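Local coordinates for cell division control protein 13 (Saccharomyces cerevisiae, PDB 4HCE) that forms, through its OB2 domain, a telomeric OB-fold homodimer required for productive Stn1 binding and efficient telomere maintenance, at the interface of chains A and B. Numbering follows the deposited sequence. Chains: chain A/B, Cell division control protein 13.

The interface of chains A and B. Residues chain A 26-27, 29, 45, 60; chain B 43, 110, 112, 117, 120.
B:Met120 lays its thioether over the hydroxyl end of A:Tyr45, the main apolar meeting of this patch. SD stands above the ring plane near CZ, 3.8 Å from that carbon, while the terminal methyl CE passes beyond the rim and comes within 3.3 Å of the phenol OH. CG of the methionine lies between its own backbone N and carbonyl carbon (chi1 45°), and from there the chain runs out extended, crossing the tyrosine at about a right angle. Methionine suits the place because it is long, flexible and polarisable enough to fit a flat aromatic surface, and tyrosine because its ring gives the thioether a broad face. A:Pro60 flanks the sulfur more loosely. An alanine in place of A:Tyr45 would probably leave the B:Met120 thioether without the ring beneath it, opening a gap and setting the methyl free to turn.

The same methyl also touches A:Asn27, with CE 3.5 Å from the amide oxygen OD1. CG of this asparagine is anti to the backbone N (chi1 -154°), which carries the amide toward chain B; its short side chain brings a polar tip there. Its ND2 meets B:Lys43 NZ tip to tip at 3.9 Å, a proximity of two donors and not a hydrogen bond.

A:Pro29 presents its compact, rigid ring to B:Asn112 and B:Ser117: its CG packs 3.4 Å from CB of B:Asn112, and its CB 3.5 Å from CB of B:Ser117, the latter less certain because the serine is poorly ordered. Within chain B, ND2 of B:Asn112 sits 3.7 Å above the centre of the B:Trp110 ring, whose broad face backs the asparagine.

A polar link across the patch is a hydrogen bond from the B:Ser117 hydroxyl OG to the backbone O of A:Met26, at 2.8 Å, with the same caveat. Serine is small enough to donate to a backbone carbonyl beside the proline.

Chain A contributes strands 22-27 and 42-47 with nearby loops; chain B contributes the connection between strands 101-110 and 120-129, their adjoining ends and B:Lys43 of strand 42-47. Two-fold symmetry repeats the patch in the OB-fold dimer.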
loop_
_atom_site.group_PDB
_atom_site.type_symbol
_atom_site.label_atom_id
_atom_site.label_comp_id
_atom_site.label_asym_id
_atom_site.label_seq_id
_atom_site.Cartn_x
_atom_site.Cartn_y
_atom_site.Cartn_z
ATOM N N MET A 26 -5.089 -10.027 -1.666
ATOM C CA MET A 26 -4.835 -9.046 -2.698
ATOM C C MET A 26 -5.496 -7.720 -2.360
ATOM O O MET A 26 -6.537 -7.685 -1.711
ATOM C CB MET A 26 -5.254 -9.552 -4.093
ATOM C CG MET A 26 -6.746 -9.564 -4.413
ATOM S SD MET A 26 -7.094 -10.404 -6.000
ATOM C CE MET A 26 -6.979 -12.096 -5.464
ATOM N N ASN A 27 -4.878 -6.641 -2.829
ATOM C CA ASN A 27 -5.414 -5.305 -2.700
ATOM C C ASN A 27 -5.403 -4.539 -4.046
ATOM O O ASN A 27 -4.364 -4.464 -4.705
ATOM C CB ASN A 27 -4.586 -4.547 -1.674
ATOM C CG ASN A 27 -5.365 -3.444 -1.024
ATOM O OD1 ASN A 27 -6.132 -3.678 -0.072
ATOM N ND2 ASN A 27 -5.198 -2.223 -1.543
ATOM N N PRO A 29 -9.229 -5.897 -2.849
ATOM C CA PRO A 29 -9.647 -7.277 -2.698
ATOM C C PRO A 29 -10.837 -7.593 -3.592
ATOM O O PRO A 29 -11.170 -8.780 -3.794
ATOM C CB PRO A 29 -10.034 -7.363 -1.222
ATOM C CG PRO A 29 -10.485 -5.983 -0.863
ATOM C CD PRO A 29 -9.713 -5.037 -1.745
ATOM N N TYR A 45 -0.179 -10.177 -1.309
ATOM C CA TYR A 45 0.445 -10.299 0.005
ATOM C C TYR A 45 0.991 -11.693 0.183
ATOM O O TYR A 45 0.255 -12.677 0.121
ATOM C CB TYR A 45 -0.530 -9.928 1.131
ATOM C CG TYR A 45 -0.984 -8.490 1.045
ATOM C CD1 TYR A 45 -0.111 -7.449 1.351
ATOM C CD2 TYR A 45 -2.278 -8.167 0.605
ATOM C CE1 TYR A 45 -0.510 -6.128 1.227
ATOM C CE2 TYR A 45 -2.695 -6.847 0.499
ATOM C CZ TYR A 45 -1.803 -5.836 0.801
ATOM O OH TYR A 45 -2.199 -4.518 0.709
ATOM N N PRO A 60 1.912 -5.724 6.485
ATOM C CA PRO A 60 2.860 -5.735 5.368
ATOM C C PRO A 60 4.213 -5.235 5.822
ATOM O O PRO A 60 4.293 -4.239 6.546
ATOM C CB PRO A 60 2.247 -4.752 4.372
ATOM C CG PRO A 60 0.787 -4.834 4.642
ATOM C CD PRO A 60 0.610 -5.152 6.101
ATOM N N LYS B 43 -3.937 6.731 0.179
ATOM C CA LYS B 43 -2.863 6.606 1.158
ATOM C C LYS B 43 -2.006 7.864 1.149
ATOM O O LYS B 43 -1.733 8.441 0.073
ATOM C CB LYS B 43 -1.982 5.391 0.846
ATOM C CG LYS B 43 -2.717 4.061 0.974
ATOM C CD LYS B 43 -2.046 2.976 0.151
ATOM C CE LYS B 43 -3.074 2.097 -0.548
ATOM N NZ LYS B 43 -3.230 0.727 0.047
ATOM N N TRP B 110 -8.267 -3.134 9.489
ATOM C CA TRP B 110 -8.936 -2.661 8.318
ATOM C C TRP B 110 -9.368 -3.869 7.564
ATOM O O TRP B 110 -8.568 -4.538 6.905
ATOM C CB TRP B 110 -7.982 -1.792 7.526
ATOM C CG TRP B 110 -8.548 -1.252 6.243
ATOM C CD1 TRP B 110 -9.840 -0.783 6.004
ATOM C CD2 TRP B 110 -7.840 -1.092 4.967
ATOM N NE1 TRP B 110 -9.977 -0.371 4.706
ATOM C CE2 TRP B 110 -8.814 -0.527 4.027
ATOM C CE3 TRP B 110 -6.542 -1.357 4.524
ATOM C CZ2 TRP B 110 -8.480 -0.240 2.707
ATOM C CZ3 TRP B 110 -6.214 -1.057 3.190
ATOM C CH2 TRP B 110 -7.160 -0.511 2.305
ATOM N N ASN B 112 -11.534 -5.329 4.778
ATOM C CA ASN B 112 -11.966 -4.661 3.553
ATOM C C ASN B 112 -13.424 -4.810 3.154
ATOM O O ASN B 112 -14.245 -3.941 3.458
ATOM C CB ASN B 112 -11.063 -5.040 2.368
ATOM C CG ASN B 112 -9.820 -4.175 2.270
ATOM O OD1 ASN B 112 -9.663 -3.408 1.316
ATOM N ND2 ASN B 112 -8.929 -4.292 3.254
ATOM N N SER B 117 -9.836 -9.674 3.292
ATOM C CA SER B 117 -8.841 -9.634 2.218
ATOM C C SER B 117 -7.555 -10.447 2.484
ATOM O O SER B 117 -6.769 -10.636 1.557
ATOM C CB SER B 117 -8.494 -8.179 1.851
ATOM O OG SER B 117 -7.450 -8.098 0.887
ATOM N N MET B 120 -6.077 -6.287 7.667
ATOM C CA MET B 120 -4.697 -5.958 8.018
ATOM C C MET B 120 -4.633 -4.787 8.972
ATOM O O MET B 120 -5.602 -4.054 9.109
ATOM C CB MET B 120 -3.806 -5.756 6.782
ATOM C CG MET B 120 -4.390 -4.916 5.672
ATOM S SD MET B 120 -3.550 -5.319 4.123
ATOM C CE MET B 120 -4.559 -4.387 2.979
#